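Local coordinates for protein ribose-phosphate pyrophosphokinase (Thermus thermophilus, PDB 7PN0) that probably catalyses transfer of the diphosphoryl group of ATP to ribose 5-phosphate, making the phosphoribosyl diphosphate used in nucleotide synthesis, at residues 142-147 against 301-306; 120-125 against 295-300; 149-154 against 181-186; 17-20 against 25-28. All blocks are in the same frame, centred on the assembly; numbering follows the deposited sequence.

Contact 1 (142-147 against 301-306); sequences DHLSAE and ESVSSL. With SO4 (sulfate ion), chain E; SO4 (sulfate ion), chain F.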
loop_
_atom_site.group_PDB
_atom_site.type_symbol
_atom_site.label_atom_id
_atom_site.label_comp_id
_atom_site.label_asym_id
_atom_site.label_seq_id
_atom_site.Cartn_x
_atom_site.Cartn_y
_atom_site.Cartn_z
ATOM N N ASP A 142 17.462 12.649 -5.444
ATOM C CA ASP A 142 18.746 13.387 -5.485
ATOM C C ASP A 142 18.455 14.707 -6.193
ATOM O O ASP A 142 18.059 14.699 -7.351
ATOM C CB ASP A 142 19.862 12.562 -6.116
ATOM C CG ASP A 142 20.295 11.398 -5.241
ATOM O OD1 ASP A 142 20.579 11.617 -4.030
ATOM O OD2 ASP A 142 20.254 10.277 -5.730
ATOM N N HIS A 143 18.598 15.790 -5.455
ATOM C CA HIS A 143 18.268 17.159 -5.906
ATOM C C HIS A 143 19.588 17.881 -6.206
ATOM O O HIS A 143 20.230 18.282 -5.246
ATOM C CB HIS A 143 17.424 17.845 -4.827
ATOM C CG HIS A 143 16.976 19.221 -5.146
ATOM N ND1 HIS A 143 16.451 20.035 -4.179
ATOM C CD2 HIS A 143 16.978 19.928 -6.300
ATOM C CE1 HIS A 143 16.160 21.208 -4.714
ATOM N NE2 HIS A 143 16.479 21.166 -6.008
ATOM N N LEU A 144 19.943 18.049 -7.482
ATOM C CA LEU A 144 21.211 18.720 -7.883
ATOM C C LEU A 144 21.003 20.238 -7.823
ATOM O O LEU A 144 19.911 20.727 -8.170
ATOM C CB LEU A 144 21.573 18.282 -9.303
ATOM C CG LEU A 144 21.823 16.797 -9.532
ATOM C CD1 LEU A 144 22.203 16.522 -10.972
ATOM C CD2 LEU A 144 22.865 16.236 -8.588
ATOM N N SER A 145 22.062 20.967 -7.477
ATOM C CA SER A 145 22.108 22.441 -7.497
ATOM C C SER A 145 22.801 22.935 -8.775
ATOM O O SER A 145 23.849 22.336 -9.154
ATOM C CB SER A 145 22.841 22.932 -6.302
ATOM O OG SER A 145 22.956 24.349 -6.355
ATOM N N ALA A 146 22.264 23.991 -9.372
ATOM C CA ALA A 146 22.886 24.753 -10.492
ATOM C C ALA A 146 23.794 25.857 -9.952
ATOM O O ALA A 146 24.441 26.512 -10.784
ATOM C CB ALA A 146 21.851 25.347 -11.394
ATOM N N GLU A 147 23.883 26.032 -8.633
ATOM C CA GLU A 147 24.693 27.132 -8.051
ATOM C C GLU A 147 26.102 27.161 -8.661
ATOM O O GLU A 147 26.543 28.213 -9.097
ATOM C CB GLU A 147 24.812 27.010 -6.533
ATOM C CG GLU A 147 23.626 27.572 -5.753
ATOM C CD GLU A 147 23.872 27.571 -4.246
ATOM O OE1 GLU A 147 25.047 27.614 -3.824
ATOM O OE2 GLU A 147 22.887 27.534 -3.500
ATOM N N GLU A 301 28.350 6.057 -4.750
ATOM C CA GLU A 301 29.310 7.112 -4.359
ATOM C C GLU A 301 28.527 8.373 -3.989
ATOM O O GLU A 301 27.300 8.461 -4.257
ATOM C CB GLU A 301 30.300 7.351 -5.501
ATOM C CG GLU A 301 31.200 6.149 -5.783
ATOM C CD GLU A 301 32.044 6.319 -7.048
ATOM O OE1 GLU A 301 31.868 7.300 -7.740
ATOM O OE2 GLU A 301 32.830 5.427 -7.349
ATOM N N SER A 302 29.202 9.364 -3.440
ATOM C CA SER A 302 28.542 10.539 -2.833
ATOM C C SER A 302 28.054 11.517 -3.916
ATOM O O SER A 302 28.892 12.225 -4.552
ATOM C CB SER A 302 29.451 11.219 -1.854
ATOM O OG SER A 302 28.836 12.410 -1.400
ATOM N N VAL A 303 26.751 11.596 -4.131
ATOM C CA VAL A 303 26.121 12.663 -4.957
ATOM C C VAL A 303 26.257 14.000 -4.212
ATOM O O VAL A 303 26.551 15.021 -4.871
ATOM C CB VAL A 303 24.673 12.301 -5.341
ATOM C CG1 VAL A 303 23.983 13.398 -6.152
ATOM C CG2 VAL A 303 24.606 11.000 -6.107
ATOM N N SER A 304 26.100 14.051 -2.883
ATOM C CA SER A 304 26.195 15.314 -2.093
ATOM C C SER A 304 27.539 16.023 -2.339
ATOM O O SER A 304 27.551 17.243 -2.323
ATOM C CB SER A 304 26.025 15.084 -0.621
ATOM O OG SER A 304 24.788 14.445 -0.433
ATOM N N SER A 305 28.615 15.276 -2.576
ATOM C CA SER A 305 29.975 15.847 -2.798
ATOM C C SER A 305 30.017 16.689 -4.081
ATOM O O SER A 305 30.949 17.498 -4.226
ATOM C CB SER A 305 30.982 14.761 -2.810
ATOM O OG SER A 305 31.038 14.243 -1.508
ATOM N N LEU A 306 29.053 16.524 -4.983
ATOM C CA LEU A 306 29.000 17.276 -6.266
ATOM C C LEU A 306 28.630 18.726 -5.983
ATOM O O LEU A 306 28.747 19.558 -6.870
ATOM C CB LEU A 306 28.005 16.611 -7.232
ATOM C CG LEU A 306 28.436 15.256 -7.776
ATOM C CD1 LEU A 306 27.308 14.640 -8.582
ATOM C CD2 LEU A 306 29.715 15.375 -8.628
HETATM S S SO4 E . 25.476 10.932 -0.398
HETATM O O1 SO4 E . 25.721 9.593 -0.705
HETATM O O2 SO4 E . 26.696 11.575 0.030
HETATM O O3 SO4 E . 24.996 11.633 -1.551
HETATM O O4 SO4 E . 24.520 11.022 0.689
HETATM S S SO4 F . 19.555 25.621 -6.731
HETATM O O1 SO4 F . 20.416 25.035 -5.734
HETATM O O2 SO4 F . 19.958 25.105 -8.022
HETATM O O3 SO4 F . 19.696 27.097 -6.734
HETATM O O4 SO4 F . 18.203 25.247 -6.487
HETATM O O HOH W 1 25.869 21.262 -7.355
#
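The flat carboxylate of Asp142 sits beside Val303, and its stem makes the touch: CB lies 4.2 Å from Val303 CG1. OD2 pairs with Arg122 in a salt bridge and OD1 with Arg48 of a second subunit. His143 leaves the strand away from 301-306, and its ring meets O4 of the chain F sulfate obliquely. Val303 CG1, anti to the backbone N (chi1 178°), also reaches Leu144 CD2 at 3.9 Å, the side chains crossing at about a right angle. The direct touches between edge strand 141-144 of the parallel sheet and the chain beyond the last helix are apolar; a water donating to Ser145 O and, weakly, to Leu306 O adds a link. Two sulfates, probably from the crystallisation liquor, lie around this seam. Ser302 OG binds O2 of the chain E sulfate at 2.7 Å, and Ser304 N donates to its O3 at 3.0 Å. Ser46 and Arg48 of the second subunit and Arg103 of a third complete that site, consistent with the regulatory phosphate or sulfate site of class I PRPP synthases. Ser302 OG also accepts from Ser305 N (3.1 Å), an ST motif, and from Ser305 OG; an alanine here would probably leave sulfate O2 without this donor and both Ser305 groups without their acceptor. Ser145 OG donates to chain F sulfate O1 (2.7 Å) while accepting the capping bond from Glu147 N.

Contact 2 (120-125 against 295-300); sequences ADRVLT and WRIHRG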
loop_
_atom_site.group_PDB
_atom_site.type_symbol
_atom_site.label_atom_id
_atom_site.label_comp_id
_atom_site.label_asym_id
_atom_site.label_seq_id
_atom_site.Cartn_x
_atom_site.Cartn_y
_atom_site.Cartn_z
ATOM N N ALA A 120 8.557 4.050 -10.254
ATOM C CA ALA A 120 9.841 4.756 -10.046
ATOM C C ALA A 120 10.411 4.366 -8.688
ATOM O O ALA A 120 9.720 4.437 -7.694
ATOM C CB ALA A 120 9.667 6.241 -10.151
ATOM N N ASP A 121 11.697 4.091 -8.630
ATOM C CA ASP A 121 12.368 3.751 -7.353
ATOM C C ASP A 121 13.037 4.991 -6.781
ATOM O O ASP A 121 13.343 4.997 -5.588
ATOM C CB ASP A 121 13.364 2.623 -7.567
ATOM C CG ASP A 121 12.709 1.343 -8.011
ATOM O OD1 ASP A 121 11.741 0.910 -7.285
ATOM O OD2 ASP A 121 13.254 0.706 -8.964
ATOM N N ARG A 122 13.285 5.988 -7.617
ATOM C CA ARG A 122 14.153 7.122 -7.275
ATOM C C ARG A 122 13.872 8.225 -8.268
ATOM O O ARG A 122 13.404 7.959 -9.384
ATOM C CB ARG A 122 15.677 6.901 -7.416
ATOM C CG ARG A 122 16.267 5.593 -6.946
ATOM C CD ARG A 122 17.762 5.586 -7.215
ATOM N NE ARG A 122 18.399 6.716 -6.560
ATOM C CZ ARG A 122 18.604 6.808 -5.239
ATOM N NH1 ARG A 122 19.165 7.884 -4.751
ATOM N NH2 ARG A 122 18.312 5.805 -4.415
ATOM N N VAL A 123 14.261 9.434 -7.896
ATOM C CA VAL A 123 14.179 10.610 -8.793
ATOM C C VAL A 123 15.545 11.285 -8.717
ATOM O O VAL A 123 16.137 11.299 -7.640
ATOM C CB VAL A 123 13.051 11.594 -8.417
ATOM C CG1 VAL A 123 13.101 12.868 -9.204
ATOM C CG2 VAL A 123 11.700 10.965 -8.603
ATOM N N LEU A 124 15.968 11.829 -9.838
ATOM C CA LEU A 124 17.162 12.704 -9.986
ATOM C C LEU A 124 16.679 13.972 -10.670
ATOM O O LEU A 124 16.120 13.837 -11.759
ATOM C CB LEU A 124 18.252 12.004 -10.818
ATOM C CG LEU A 124 19.485 12.861 -11.136
ATOM C CD1 LEU A 124 20.120 13.360 -9.855
ATOM C CD2 LEU A 124 20.466 12.089 -12.028
ATOM N N THR A 125 16.855 15.133 -10.034
ATOM C CA THR A 125 16.283 16.382 -10.565
ATOM C C THR A 125 17.236 17.523 -10.252
ATOM O O THR A 125 18.180 17.328 -9.509
ATOM C CB THR A 125 14.840 16.586 -10.079
ATOM O OG1 THR A 125 14.236 17.691 -10.738
ATOM C CG2 THR A 125 14.707 16.811 -8.590
ATOM N N TRP A 295 26.359 8.325 -12.495
ATOM C CA TRP A 295 27.513 7.419 -12.236
ATOM C C TRP A 295 27.567 7.104 -10.731
ATOM O O TRP A 295 27.670 5.922 -10.339
ATOM C CB TRP A 295 28.812 8.038 -12.771
ATOM C CG TRP A 295 29.985 7.136 -12.540
ATOM C CD1 TRP A 295 31.060 7.361 -11.732
ATOM C CD2 TRP A 295 30.174 5.836 -13.122
ATOM N NE1 TRP A 295 31.918 6.297 -11.789
ATOM C CE2 TRP A 295 31.383 5.327 -12.595
ATOM C CE3 TRP A 295 29.418 5.030 -13.992
ATOM C CZ2 TRP A 295 31.852 4.055 -12.929
ATOM C CZ3 TRP A 295 29.877 3.765 -14.309
ATOM C CH2 TRP A 295 31.089 3.296 -13.794
ATOM N N ARG A 296 27.400 8.120 -9.899
ATOM C CA ARG A 296 27.547 7.974 -8.435
ATOM C C ARG A 296 26.323 7.262 -7.851
ATOM O O ARG A 296 26.513 6.412 -6.990
ATOM C CB ARG A 296 27.745 9.349 -7.827
ATOM C CG ARG A 296 29.099 9.895 -8.205
ATOM C CD ARG A 296 29.441 11.114 -7.436
ATOM N NE ARG A 296 30.679 11.660 -7.992
ATOM C CZ ARG A 296 31.474 12.467 -7.331
ATOM N NH1 ARG A 296 31.169 12.820 -6.100
ATOM N NH2 ARG A 296 32.569 12.928 -7.901
ATOM N N ILE A 297 25.125 7.530 -8.351
ATOM C CA ILE A 297 23.926 6.760 -7.904
ATOM C C ILE A 297 24.156 5.270 -8.177
ATOM O O ILE A 297 23.906 4.471 -7.302
ATOM C CB ILE A 297 22.659 7.284 -8.613
ATOM C CG1 ILE A 297 22.298 8.683 -8.145
ATOM C CG2 ILE A 297 21.496 6.341 -8.403
ATOM C CD1 ILE A 297 21.444 9.496 -9.095
ATOM N N HIS A 298 24.538 4.936 -9.406
ATOM C CA HIS A 298 24.848 3.567 -9.899
ATOM C C HIS A 298 25.926 2.877 -9.042
ATOM O O HIS A 298 25.759 1.686 -8.737
ATOM C CB HIS A 298 25.298 3.577 -11.367
ATOM C CG HIS A 298 25.486 2.208 -11.914
ATOM N ND1 HIS A 298 26.744 1.738 -12.397
ATOM C CD2 HIS A 298 24.647 1.167 -11.972
ATOM C CE1 HIS A 298 26.592 0.483 -12.767
ATOM N NE2 HIS A 298 25.325 0.112 -12.526
ATOM N N ARG A 299 26.985 3.581 -8.662
ATOM C CA ARG A 299 28.142 2.963 -7.966
ATOM C C ARG A 299 28.021 3.126 -6.451
ATOM O O ARG A 299 28.860 2.552 -5.761
ATOM C CB ARG A 299 29.428 3.594 -8.473
ATOM C CG ARG A 299 29.665 3.456 -9.970
ATOM C CD ARG A 299 30.007 2.057 -10.452
ATOM N NE ARG A 299 30.955 1.360 -9.588
ATOM C CZ ARG A 299 30.960 0.047 -9.347
ATOM N NH1 ARG A 299 30.070 -0.755 -9.915
ATOM N NH2 ARG A 299 31.859 -0.458 -8.521
ATOM N N GLY A 300 27.027 3.877 -5.941
ATOM C CA GLY A 300 26.870 4.133 -4.490
ATOM C C GLY A 300 27.906 5.099 -3.933
ATOM O O GLY A 300 28.321 4.929 -2.770
#
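Segment 120-125, on strand 122-126, and the last turn of the helix ending at 299 face each other with Leu124 CA and Ile297 CA 9.2 Å apart, too far for any backbone bond between them. The strand alternates: Arg122 and Leu124 turn toward the helix, while Val123 between them turns away. On the helix, Ile297 alone spans the gap, with its two branches dividing the work. CG2, anti to the backbone N, comes obliquely against the arginine, 3.6 Å from Arg122 NE and 4.0 Å from Arg122 CD. CD1, at the far end of the other branch, settles on the fork of Leu124, 4.0 Å from Leu124 CD2 and 4.2 Å from Leu124 CD1. Arg122 and Ile297 run antiparallel past one another; the arginine bends at chi3 (57°). Beyond the apolar patch its NH1 binds Ser80 OG of a second subunit and keeps its salt bridge to Asp142 OD2. With an alanine in place of Ile297, a gap would probably open between the helix and both the Arg122 stem and the Leu124 methyls. Phe290, Ala293 and Ile294 of the same helix cover more of Leu124. The arrangement is consistent with a PRTase-like alpha/beta domain, in which a helix near the C-terminus, 287-299, packs on the parallel sheet built from the N-terminal part of the chain.

Contact 3 (149-154 against 181-186); sequences VIANYF and RRLGLP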
loop_
_atom_site.group_PDB
_atom_site.type_symbol
_atom_site.label_atom_id
_atom_site.label_comp_id
_atom_site.label_asym_id
_atom_site.label_seq_id
_atom_site.Cartn_x
_atom_site.Cartn_y
_atom_site.Cartn_z
ATOM N N VAL A 149 27.386 25.989 -11.473
ATOM C CA VAL A 149 27.471 26.193 -12.942
ATOM C C VAL A 149 27.092 27.650 -13.230
ATOM O O VAL A 149 27.724 28.277 -14.141
ATOM C CB VAL A 149 26.603 25.186 -13.724
ATOM C CG1 VAL A 149 26.433 25.607 -15.173
ATOM C CG2 VAL A 149 27.199 23.775 -13.687
ATOM N N ILE A 150 26.116 28.199 -12.504
ATOM C CA ILE A 150 25.620 29.600 -12.736
ATOM C C ILE A 150 26.693 30.591 -12.270
ATOM O O ILE A 150 26.960 31.593 -12.995
ATOM C CB ILE A 150 24.266 29.829 -12.038
ATOM C CG1 ILE A 150 23.164 29.041 -12.746
ATOM C CG2 ILE A 150 23.922 31.316 -11.916
ATOM C CD1 ILE A 150 21.797 29.208 -12.159
ATOM N N ALA A 151 27.286 30.354 -11.110
ATOM C CA ALA A 151 28.371 31.220 -10.589
ATOM C C ALA A 151 29.591 31.166 -11.553
ATOM O O ALA A 151 30.169 32.224 -11.873
ATOM C CB ALA A 151 28.696 30.810 -9.176
ATOM N N ASN A 152 29.950 30.003 -12.072
ATOM C CA ASN A 152 31.057 29.859 -13.060
ATOM C C ASN A 152 30.776 30.732 -14.289
ATOM O O ASN A 152 31.691 31.474 -14.765
ATOM C CB ASN A 152 31.285 28.404 -13.455
ATOM C CG ASN A 152 32.486 28.246 -14.374
ATOM O OD1 ASN A 152 33.610 28.348 -13.910
ATOM N ND2 ASN A 152 32.251 28.008 -15.657
ATOM N N TYR A 153 29.553 30.659 -14.816
ATOM C CA TYR A 153 29.123 31.437 -15.992
ATOM C C TYR A 153 29.441 32.909 -15.727
ATOM O O TYR A 153 30.163 33.550 -16.522
ATOM C CB TYR A 153 27.628 31.289 -16.270
ATOM C CG TYR A 153 27.072 32.412 -17.106
ATOM C CD1 TYR A 153 27.408 32.531 -18.448
ATOM C CD2 TYR A 153 26.244 33.372 -16.561
ATOM C CE1 TYR A 153 26.900 33.556 -19.223
ATOM C CE2 TYR A 153 25.761 34.427 -17.315
ATOM C CZ TYR A 153 26.096 34.530 -18.657
ATOM O OH TYR A 153 25.567 35.558 -19.402
ATOM N N PHE A 154 28.910 33.457 -14.635
ATOM C CA PHE A 154 29.085 34.899 -14.349
ATOM C C PHE A 154 30.586 35.196 -14.182
ATOM O O PHE A 154 31.043 36.235 -14.697
ATOM C CB PHE A 154 28.305 35.339 -13.105
ATOM C CG PHE A 154 26.825 35.522 -13.289
ATOM C CD1 PHE A 154 26.305 36.497 -14.130
ATOM C CD2 PHE A 154 25.930 34.708 -12.598
ATOM C CE1 PHE A 154 24.934 36.669 -14.262
ATOM C CE2 PHE A 154 24.562 34.878 -12.744
ATOM C CZ PHE A 154 24.067 35.863 -13.561
ATOM N N ARG A 181 27.697 35.260 -2.453
ATOM C CA ARG A 181 28.773 34.722 -1.589
ATOM C C ARG A 181 29.790 33.988 -2.479
ATOM O O ARG A 181 30.989 34.128 -2.206
ATOM C CB ARG A 181 28.202 33.873 -0.445
ATOM C CG ARG A 181 27.491 34.698 0.633
ATOM C CD ARG A 181 27.014 33.930 1.875
ATOM N NE ARG A 181 26.461 32.619 1.531
ATOM C CZ ARG A 181 25.171 32.337 1.305
ATOM N NH1 ARG A 181 24.839 31.110 0.949
ATOM N NH2 ARG A 181 24.220 33.256 1.418
ATOM N N ARG A 182 29.329 33.262 -3.501
ATOM C CA ARG A 182 30.202 32.474 -4.414
ATOM C C ARG A 182 31.103 33.392 -5.250
ATOM O O ARG A 182 32.269 32.997 -5.490
ATOM C CB ARG A 182 29.373 31.583 -5.339
ATOM C CG ARG A 182 28.927 30.287 -4.693
ATOM C CD ARG A 182 27.991 29.516 -5.611
ATOM N NE ARG A 182 27.522 28.328 -4.937
ATOM C CZ ARG A 182 28.209 27.196 -4.780
ATOM N NH1 ARG A 182 29.447 27.041 -5.234
ATOM N NH2 ARG A 182 27.649 26.222 -4.102
ATOM N N LEU A 183 30.590 34.544 -5.685
ATOM C CA LEU A 183 31.333 35.524 -6.530
ATOM C C LEU A 183 32.005 36.642 -5.716
ATOM O O LEU A 183 32.638 37.489 -6.356
ATOM C CB LEU A 183 30.349 36.144 -7.515
ATOM C CG LEU A 183 29.699 35.155 -8.466
ATOM C CD1 LEU A 183 28.899 35.883 -9.523
ATOM C CD2 LEU A 183 30.762 34.278 -9.122
ATOM N N GLY A 184 31.821 36.689 -4.388
ATOM C CA GLY A 184 32.414 37.709 -3.501
ATOM C C GLY A 184 31.864 39.074 -3.816
ATOM O O GLY A 184 32.625 40.020 -3.844
ATOM N N LEU A 185 30.568 39.169 -4.040
ATOM C CA LEU A 185 29.890 40.391 -4.513
ATOM C C LEU A 185 28.948 40.861 -3.417
ATOM O O LEU A 185 28.443 40.058 -2.616
ATOM C CB LEU A 185 29.092 40.061 -5.774
ATOM C CG LEU A 185 29.680 40.388 -7.151
ATOM C CD1 LEU A 185 31.189 40.509 -7.173
ATOM C CD2 LEU A 185 29.197 39.384 -8.180
ATOM N N PRO A 186 28.651 42.176 -3.405
ATOM C CA PRO A 186 27.596 42.715 -2.571
ATOM C C PRO A 186 26.246 42.216 -3.092
ATOM O O PRO A 186 26.150 41.858 -4.249
ATOM C CB PRO A 186 27.724 44.244 -2.733
ATOM C CG PRO A 186 28.416 44.432 -4.076
ATOM C CD PRO A 186 29.296 43.204 -4.243
#
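Apolar packing carries most of this meeting of two helices, Ala151 and Phe154 of one against Arg182 and Leu183 of the other. The two methyls of Leu183 take separate partners: CD1 presses on Phe154 CB at 3.7 Å, and CD2 lies 4.0 Å from Ala151 CB. With CG anti to the carbonyl carbon (chi1 -61°), the leucine fork reaches across to the first helix and straddles the step from Ala151 to Phe154. The Phe154 ring itself leads away from 181-186. One of its faces has Tyr153 CD2 over the centre, 3.9 Å above the plane, whereas Leu183 CD1 comes to the ring obliquely. Arg182 joins in through its hydrocarbon part, CD lying 3.9 Å and CB 4.0 Å from Ala151 CB; the small alanine lets the extended arginine chain run close by. Leu183 CD2 also reaches the backbone, 3.5 Å from Ala151 O, a packing contact.

Both helices lie against the second, larger sheet, in what is consistent with a PRTase-like domain: Phe154 and Leu183 each rest on Leu215 of strand 213-218, and strand 163-167 links the two helices in sequence. Helix 173-183 is the connection of a beta-alpha-beta crossover from that strand to the parallel strand 187-194.

Polar bonds do not span these two segments. The Arg182 guanidinium is fixed instead by a salt bridge from NE to Glu147 OE1 and a hydrogen bond from NH2 to Thr308 O, which tie the second helix to the start of the first and to the C-terminal tail.

Contact 4 (17-20 against 25-28); sequences AIAE and PLGK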
loop_
_atom_site.group_PDB
_atom_site.type_symbol
_atom_site.label_atom_id
_atom_site.label_comp_id
_atom_site.label_asym_id
_atom_site.label_seq_id
_atom_site.Cartn_x
_atom_site.Cartn_y
_atom_site.Cartn_z
ATOM N N ALA A 17 23.652 13.475 -24.459
ATOM C CA ALA A 17 24.905 14.069 -23.942
ATOM C C ALA A 17 25.270 13.402 -22.600
ATOM O O ALA A 17 26.452 13.144 -22.334
ATOM C CB ALA A 17 24.758 15.573 -23.839
ATOM N N ILE A 18 24.269 13.127 -21.766
ATOM C CA ILE A 18 24.476 12.383 -20.499
ATOM C C ILE A 18 25.075 11.001 -20.810
ATOM O O ILE A 18 26.094 10.658 -20.175
ATOM C CB ILE A 18 23.165 12.286 -19.708
ATOM C CG1 ILE A 18 22.707 13.666 -19.213
ATOM C CG2 ILE A 18 23.371 11.295 -18.583
ATOM C CD1 ILE A 18 21.289 13.728 -18.668
ATOM N N ALA A 19 24.463 10.204 -21.695
ATOM C CA ALA A 19 24.967 8.859 -22.057
ATOM C C ALA A 19 26.429 8.955 -22.541
ATOM O O ALA A 19 27.268 8.154 -22.118
ATOM C CB ALA A 19 24.131 8.246 -23.129
ATOM N N GLU A 20 26.688 9.893 -23.449
ATOM C CA GLU A 20 28.030 10.090 -24.057
ATOM C C GLU A 20 29.037 10.413 -22.953
ATOM O O GLU A 20 30.090 9.756 -22.954
ATOM C CB GLU A 20 27.925 11.117 -25.189
ATOM C CG GLU A 20 27.286 10.523 -26.440
ATOM C CD GLU A 20 26.876 11.474 -27.566
ATOM O OE1 GLU A 20 26.330 10.973 -28.586
ATOM O OE2 GLU A 20 27.106 12.718 -27.448
ATOM N N PRO A 25 26.059 4.125 -24.816
ATOM C CA PRO A 25 25.120 4.514 -25.851
ATOM C C PRO A 25 23.802 4.926 -25.180
ATOM O O PRO A 25 23.551 4.536 -24.052
ATOM C CB PRO A 25 25.036 3.213 -26.670
ATOM C CG PRO A 25 25.157 2.141 -25.617
ATOM C CD PRO A 25 26.221 2.675 -24.691
ATOM N N LEU A 26 23.014 5.760 -25.836
ATOM C CA LEU A 26 21.617 6.008 -25.413
ATOM C C LEU A 26 20.793 4.775 -25.758
ATOM O O LEU A 26 20.784 4.341 -26.951
ATOM C CB LEU A 26 21.081 7.246 -26.131
ATOM C CG LEU A 26 20.038 8.119 -25.423
ATOM C CD1 LEU A 26 18.783 8.241 -26.234
ATOM C CD2 LEU A 26 19.756 7.781 -23.983
ATOM N N GLY A 27 20.194 4.149 -24.752
ATOM C CA GLY A 27 19.353 2.966 -24.954
ATOM C C GLY A 27 18.296 3.195 -26.018
ATOM O O GLY A 27 17.841 4.327 -26.176
ATOM N N LYS A 28 17.910 2.146 -26.748
ATOM C CA LYS A 28 16.936 2.246 -27.855
ATOM C C LYS A 28 15.523 2.056 -27.295
ATOM O O LYS A 28 15.209 0.966 -26.741
ATOM C CB LYS A 28 17.257 1.236 -28.969
ATOM C CG LYS A 28 18.486 1.592 -29.798
ATOM C CD LYS A 28 18.958 0.471 -30.747
ATOM C CE LYS A 28 20.269 -0.197 -30.338
ATOM N NZ LYS A 28 20.094 -1.223 -29.266
#
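The Ala19 methyl comes down over the flat peptide that joins Pro25 to Leu26. Ala19 CB lies 3.8 Å from Leu26 N and 3.9 Å from Pro25 O, so a small helix side chain rests on backbone. The match is possible because the chain runs close to the helix here, Ala19 CA and Leu26 CA being 5.5 Å apart. Ala19 points toward the returning chain, while the Pro25 ring points away from the helix and leaves its carbonyl end to make the touch. Leu26 turns neither at nor away from Ala19: its CB is 4.4 Å from Ala19 CB, a loose apolar approach, and the side chain beyond touches Arg12 and Gln16 of the same helix. Both its torsions lie off the usual staggered positions (chi1 -149°, chi2 -122°). No hydrogen bond crosses between the two segments, and the methyl resting on the peptide makes the contact. Ile5 of strand 3-7 lies against this pair, touched by Ile18, Ala19 and Leu26, while the backbone of Gly27 bonds to that of Ile5. Ile18, on another side of the helix, reaches Phe290, Ala291 and Ile294 of helix 287-299. The short turn thus folds the chain leaving helix 12-21 back along it, passes strand 3-7, outermost in the parallel sheet within this chain, and goes on to strand 29-33.

In the fold
Contacts 1, 2 and 3 are buried, whereas contact 4 lies partly open near the surface, where a methyl on backbone takes the place of side chain against side chain. Contacts 1 and 2 share the parallel sheet: strands 122-126 and 141-144 are neighbours in it, their segments are probably joined by a hydrogen bond from Leu144 N to Thr125 O, and both contacts reach the second subunit. Contact 1 differs in gathering anions around an apolar seam, while contact 2 sets an arginine stem beside isoleucine. Contact 3 belongs to the other sheet and is all helix packing, linked to contact 1 through Glu147. Contact 4 touches none of the others, though Ile18 reaches the helix used by contact 2.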